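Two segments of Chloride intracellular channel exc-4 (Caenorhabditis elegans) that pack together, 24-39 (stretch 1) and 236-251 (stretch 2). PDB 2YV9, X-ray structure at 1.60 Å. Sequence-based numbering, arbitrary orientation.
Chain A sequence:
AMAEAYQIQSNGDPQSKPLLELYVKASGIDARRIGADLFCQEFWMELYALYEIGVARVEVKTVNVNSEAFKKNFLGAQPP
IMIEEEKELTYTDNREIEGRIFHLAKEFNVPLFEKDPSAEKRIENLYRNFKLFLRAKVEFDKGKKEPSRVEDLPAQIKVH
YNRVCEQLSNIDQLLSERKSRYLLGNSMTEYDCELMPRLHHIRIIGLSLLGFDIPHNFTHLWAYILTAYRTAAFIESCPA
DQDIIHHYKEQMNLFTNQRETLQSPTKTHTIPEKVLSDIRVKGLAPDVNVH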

# COMPACT_ATOMS: atom_id res chain seq x y z
N VAL A 24 -7.48 10.39 -0.52
CA VAL A 24 -7.78 9.61 0.67
C VAL A 24 -9.17 8.97 0.54
O VAL A 24 -10.07 9.52 -0.06
CB VAL A 24 -7.68 10.45 1.96
CG1 VAL A 24 -6.22 11.01 2.13
CG2 VAL A 24 -8.75 11.57 2.02
N LYS A 25 -9.33 7.81 1.17
CA LYS A 25 -10.62 7.16 1.21
C LYS A 25 -11.65 8.03 1.93
O LYS A 25 -11.41 8.48 3.03
CB LYS A 25 -10.49 5.82 1.94
CG LYS A 25 -11.79 5.04 1.94
CD LYS A 25 -11.85 3.87 2.94
CE LYS A 25 -13.32 3.36 3.04
NZ LYS A 25 -14.27 4.38 3.70
N ALA A 26 -12.81 8.26 1.29
CA ALA A 26 -13.88 9.05 1.87
C ALA A 26 -14.68 8.24 2.90
O ALA A 26 -14.77 7.01 2.83
CB ALA A 26 -14.85 9.54 0.73
N SER A 27 -15.37 8.98 3.76
CA SER A 27 -16.36 8.39 4.64
C SER A 27 -17.42 7.67 3.83
O SER A 27 -17.85 8.19 2.81
CB SER A 27 -17.06 9.49 5.41
OG SER A 27 -18.26 9.01 5.99
N GLY A 28 -17.86 6.51 4.29
CA GLY A 28 -18.99 5.82 3.65
C GLY A 28 -20.34 6.38 4.07
O GLY A 28 -21.39 5.89 3.61
N ILE A 29 -20.37 7.40 4.91
CA ILE A 29 -21.67 8.01 5.32
C ILE A 29 -21.90 9.21 4.40
O ILE A 29 -22.97 9.35 3.79
CB ILE A 29 -21.66 8.48 6.82
CG1 ILE A 29 -21.49 7.30 7.78
CG2 ILE A 29 -22.93 9.25 7.20
CD1 ILE A 29 -21.33 7.75 9.24
N ASP A 30 -20.90 10.08 4.35
CA ASP A 30 -20.91 11.27 3.48
C ASP A 30 -19.58 11.38 2.77
O ASP A 30 -18.56 11.69 3.38
CB ASP A 30 -21.14 12.51 4.29
CG ASP A 30 -21.20 13.78 3.45
OD1 ASP A 30 -20.86 13.76 2.26
OD2 ASP A 30 -21.61 14.81 4.03
N ALA A 31 -19.58 11.13 1.47
CA ALA A 31 -18.31 11.05 0.72
C ALA A 31 -17.53 12.35 0.62
O ALA A 31 -16.39 12.33 0.13
CB ALA A 31 -18.54 10.47 -0.69
N ARG A 32 -18.12 13.47 1.03
CA ARG A 32 -17.42 14.75 1.08
C ARG A 32 -16.50 14.83 2.31
O ARG A 32 -15.64 15.70 2.35
CB ARG A 32 -18.39 15.90 1.11
CG ARG A 32 -19.30 15.91 -0.15
CD ARG A 32 -20.43 16.92 -0.03
NE ARG A 32 -21.28 16.69 1.15
CZ ARG A 32 -22.45 17.28 1.38
NH1 ARG A 32 -22.96 18.14 0.50
NH2 ARG A 32 -23.13 17.00 2.49
N ARG A 33 -16.74 13.96 3.30
CA ARG A 33 -15.91 13.94 4.53
C ARG A 33 -14.77 12.89 4.37
O ARG A 33 -14.92 11.80 3.80
CB ARG A 33 -16.74 13.56 5.75
CG ARG A 33 -17.96 14.45 6.04
CD ARG A 33 -18.40 14.39 7.52
NE ARG A 33 -18.84 13.06 7.95
CZ ARG A 33 -20.08 12.68 8.27
NH1 ARG A 33 -21.09 13.53 8.20
NH2 ARG A 33 -20.31 11.44 8.66
N ILE A 34 -13.62 13.21 4.95
CA ILE A 34 -12.47 12.31 4.97
C ILE A 34 -12.81 11.06 5.78
O ILE A 34 -13.52 11.14 6.76
CB ILE A 34 -11.20 12.99 5.52
CG1 ILE A 34 -11.37 13.39 7.02
CG2 ILE A 34 -10.90 14.27 4.71
CD1 ILE A 34 -10.03 13.76 7.68
N GLY A 35 -12.33 9.90 5.35
CA GLY A 35 -12.53 8.67 6.06
C GLY A 35 -11.46 8.39 7.07
O GLY A 35 -10.66 9.27 7.40
N ALA A 36 -11.47 7.17 7.57
CA ALA A 36 -10.65 6.76 8.71
C ALA A 36 -9.57 5.75 8.37
O ALA A 36 -9.10 5.02 9.26
CB ALA A 36 -11.49 6.27 9.80
N ASP A 37 -9.11 5.77 7.13
CA ASP A 37 -8.07 4.88 6.69
C ASP A 37 -6.79 5.31 7.40
O ASP A 37 -6.39 6.50 7.30
CB ASP A 37 -7.93 4.89 5.18
CG ASP A 37 -6.86 3.94 4.70
OD1 ASP A 37 -7.23 2.88 4.15
OD2 ASP A 37 -5.63 4.25 4.83
N LEU A 38 -6.14 4.36 8.10
CA LEU A 38 -4.94 4.77 8.87
C LEU A 38 -3.72 5.12 8.02
O LEU A 38 -2.90 6.00 8.39
CB LEU A 38 -4.59 3.67 9.84
CG LEU A 38 -5.50 3.51 11.04
CD1 LEU A 38 -5.22 2.15 11.75
CD2 LEU A 38 -5.35 4.65 12.02
N PHE A 39 -3.59 4.49 6.88
CA PHE A 39 -2.45 4.79 5.96
C PHE A 39 -2.64 6.17 5.33
O PHE A 39 -1.69 6.90 5.15
CB PHE A 39 -2.30 3.66 4.97
CG PHE A 39 -2.13 2.37 5.65
CD1 PHE A 39 -0.96 2.10 6.34
CD2 PHE A 39 -3.18 1.50 5.79
CE1 PHE A 39 -0.80 0.89 7.04
CE2 PHE A 39 -3.01 0.32 6.52
CZ PHE A 39 -1.83 0.02 7.12
N GLU A 236 -5.54 18.33 11.52
CA GLU A 236 -6.06 18.62 10.16
C GLU A 236 -6.44 17.34 9.41
O GLU A 236 -7.35 17.36 8.56
CB GLU A 236 -5.06 19.45 9.36
CG GLU A 236 -4.95 20.90 9.88
CD GLU A 236 -6.29 21.58 10.05
OE1 GLU A 236 -7.03 21.65 9.05
OE2 GLU A 236 -6.62 22.01 11.19
N SER A 237 -5.78 16.24 9.73
CA SER A 237 -5.98 14.97 9.01
C SER A 237 -6.88 14.01 9.76
O SER A 237 -7.02 12.86 9.35
CB SER A 237 -4.63 14.31 8.79
OG SER A 237 -3.98 14.07 10.05
N CYS A 238 -7.46 14.44 10.86
CA CYS A 238 -8.17 13.51 11.76
C CYS A 238 -9.64 13.42 11.37
O CYS A 238 -10.34 14.45 11.27
CB CYS A 238 -8.05 13.98 13.22
SG CYS A 238 -8.82 12.83 14.40
N PRO A 239 -10.13 12.18 11.13
CA PRO A 239 -11.52 12.08 10.73
C PRO A 239 -12.44 12.34 11.88
O PRO A 239 -12.04 12.19 13.01
CB PRO A 239 -11.66 10.63 10.29
CG PRO A 239 -10.67 9.93 11.06
CD PRO A 239 -9.49 10.87 11.14
N ALA A 240 -13.71 12.68 11.57
CA ALA A 240 -14.72 12.83 12.62
C ALA A 240 -15.03 11.50 13.34
O ALA A 240 -14.87 10.39 12.77
CB ALA A 240 -16.06 13.41 11.99
N ASP A 241 -15.47 11.63 14.60
CA ASP A 241 -15.80 10.48 15.41
C ASP A 241 -16.71 9.48 14.67
O ASP A 241 -16.51 8.26 14.70
CB ASP A 241 -16.57 10.88 16.67
CG ASP A 241 -15.86 11.92 17.53
OD1 ASP A 241 -14.59 12.08 17.49
OD2 ASP A 241 -16.61 12.58 18.27
N GLN A 242 -17.73 10.03 14.00
CA GLN A 242 -18.72 9.19 13.35
C GLN A 242 -18.14 8.40 12.21
O GLN A 242 -18.58 7.26 11.95
CB GLN A 242 -19.87 10.04 12.82
CG GLN A 242 -20.73 10.68 13.91
CD GLN A 242 -20.05 11.82 14.61
OE1 GLN A 242 -19.14 12.47 14.07
NE2 GLN A 242 -20.53 12.12 15.80
N ASP A 243 -17.15 8.98 11.53
CA ASP A 243 -16.51 8.31 10.42
C ASP A 243 -15.50 7.24 10.90
O ASP A 243 -15.27 6.26 10.22
CB ASP A 243 -15.89 9.31 9.44
CG ASP A 243 -16.92 10.23 8.89
OD1 ASP A 243 -17.97 9.63 8.54
OD2 ASP A 243 -16.73 11.48 8.93
N ILE A 244 -14.91 7.44 12.09
CA ILE A 244 -14.07 6.41 12.64
C ILE A 244 -14.96 5.21 13.02
O ILE A 244 -14.65 4.07 12.68
CB ILE A 244 -13.30 6.91 13.90
CG1 ILE A 244 -12.31 8.03 13.51
CG2 ILE A 244 -12.53 5.71 14.53
CD1 ILE A 244 -11.66 8.82 14.71
N ILE A 245 -16.05 5.49 13.73
CA ILE A 245 -17.00 4.43 14.15
C ILE A 245 -17.53 3.70 12.93
O ILE A 245 -17.48 2.46 12.86
CB ILE A 245 -18.13 5.02 14.98
CG1 ILE A 245 -17.63 5.55 16.33
CG2 ILE A 245 -19.19 3.96 15.25
CD1 ILE A 245 -18.49 6.69 16.87
N HIS A 246 -17.93 4.44 11.90
CA HIS A 246 -18.49 3.82 10.71
C HIS A 246 -17.50 2.95 9.94
O HIS A 246 -17.85 1.91 9.45
CB HIS A 246 -19.04 4.89 9.80
CG HIS A 246 -19.92 4.34 8.72
ND1 HIS A 246 -19.47 4.12 7.43
CD2 HIS A 246 -21.21 3.92 8.75
CE1 HIS A 246 -20.46 3.61 6.71
NE2 HIS A 246 -21.52 3.47 7.48
N HIS A 247 -16.23 3.38 9.94
CA HIS A 247 -15.19 2.63 9.29
C HIS A 247 -15.13 1.22 9.85
O HIS A 247 -15.10 0.26 9.08
CB HIS A 247 -13.85 3.40 9.46
CG HIS A 247 -12.64 2.65 9.02
ND1 HIS A 247 -12.13 2.73 7.74
CD2 HIS A 247 -11.79 1.85 9.71
CE1 HIS A 247 -11.02 2.01 7.67
NE2 HIS A 247 -10.80 1.45 8.84
N TYR A 248 -15.08 1.10 11.18
CA TYR A 248 -14.95 -0.21 11.81
C TYR A 248 -16.30 -0.92 11.68
O TYR A 248 -16.33 -2.11 11.44
CB TYR A 248 -14.50 -0.14 13.24
CG TYR A 248 -13.05 0.28 13.34
CD1 TYR A 248 -12.04 -0.65 13.25
CD2 TYR A 248 -12.72 1.61 13.44
CE1 TYR A 248 -10.71 -0.25 13.30
CE2 TYR A 248 -11.43 2.04 13.51
CZ TYR A 248 -10.41 1.08 13.43
OH TYR A 248 -9.10 1.52 13.44
N LYS A 249 -17.40 -0.17 11.78
CA LYS A 249 -18.72 -0.84 11.63
C LYS A 249 -18.90 -1.46 10.26
O LYS A 249 -19.35 -2.61 10.16
CB LYS A 249 -19.88 0.07 12.06
CG LYS A 249 -19.92 0.21 13.56
CD LYS A 249 -21.06 1.05 14.08
CE LYS A 249 -22.39 0.46 13.77
NZ LYS A 249 -23.45 1.04 14.65
N GLU A 250 -18.50 -0.75 9.20
CA GLU A 250 -18.70 -1.22 7.84
C GLU A 250 -17.89 -2.48 7.50
O GLU A 250 -18.35 -3.32 6.71
CB GLU A 250 -18.58 -0.09 6.78
CG GLU A 250 -17.17 0.46 6.45
CD GLU A 250 -17.16 1.66 5.45
OE1 GLU A 250 -18.18 1.86 4.74
OE2 GLU A 250 -16.11 2.40 5.37
N GLN A 251 -16.73 -2.64 8.14
CA GLN A 251 -15.92 -3.86 7.98
C GLN A 251 -16.27 -5.01 8.98
O GLN A 251 -16.15 -6.17 8.63
CB GLN A 251 -14.41 -3.56 8.08
CG GLN A 251 -13.87 -2.43 7.16
CD GLN A 251 -13.88 -2.74 5.66
OE1 GLN A 251 -13.89 -3.90 5.23
NE2 GLN A 251 -13.85 -1.68 4.84
O HOH W 1 -13.11 5.10 6.25
O HOH W 2 -16.61 3.00 2.57
O HOH W 3 -17.07 4.88 6.37
O HOH W 4 -14.50 12.73 8.78

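A buried charge is tolerated when its surroundings satisfy it, and the contact between residues 24-39 and 236-251 of exc-4, the latter ending in the helix 241-251, illustrates the principle well. Residues that touch across the contact are at least 203 apart in sequence. The two stretches bury 745 Å² between them, and Asp243, in the first turn of the helix, organizes much of that surface.

The CA-to-CB bond of Asp243 points toward the loop, and with chi1 in the m well both carboxylate oxygens are engaged. Asp243 OD1 accepts a short hydrogen bond from Ser27 OG (2.6 Å) and a second from Arg33 NH2 (3.0 Å), while Asp243 OD2 accepts from Arg33 NE at 2.8 Å. Arginine suits this place because NE and NH2 lie on one edge of a planar guanidinium and can meet a carboxylate side by side; its chi1 m, chi2 t, chi3 m conformation presents that edge to Asp243. Water 4 completes the arrangement, donating to Asp243 OD2 (2.6 Å) and Ile34 O (2.8 Å) and accepting from Ala240 N (2.9 Å), the N-cap residue.

Ser27 shows how a small polar side chain can serve both partners. Its t rotamer places Ser27 OG where it donates to Asp243 and also accepts from its own loop, from Ile29 N at 2.9 Å and Asp30 N at 3.3 Å. The hydroxyl thus ties the local fold of the loop to the helix. Behind it, a type I turn from Asp30 to Arg33 reverses the chain, and Ser27 N donates to Arg33 O (2.9 Å), keeping the two residues that grip Asp243 close together.

One helical turn beyond Asp243, His246 adopts chi1 t and offers a ring face to Ile29. With chi1 m and chi2 t, the isoleucine sets Ile29 CG1 3.5 Å from the His246 ring centroid, only 14° off the normal, a CH-pi contact that covers one face of the ring with aliphatic carbon. Nearby, Gly28 has no side chain; an ideal CB there would lie 2.7 Å from Glu250 OE1, a clash, and tightly against His246 CE1.

The other flank is largely apolar. Ala36 points toward the helix and is small enough for Ala36 CB to approach His247 CB (3.7 Å) and Ile244 CA (3.8 Å) closely. Ala36 CB also lies 4.0 Å from Pro239 CG. Ile34 starts out sideways, but its p, t conformation brings Ile34 CD1 within 3.8 Å of Pro239 CA and 3.6 Å of Ser237 O, filling the space beside the segment leading into the helix.

Farther along, a long lysine reaches a partly exposed acid. Lys25, extended through chi1 to chi3 and bent only at chi4 (m), brings Lys25 NZ to Glu250 OE2 in a salt bridge of 3.2 Å, while NZ also donates to Ala26 O (2.8 Å). Water supplements this link: water 1 accepts from Lys25 NZ (2.9 Å) and Ala36 N (3.0 Å) and sits 3.0 Å from His247 ND1.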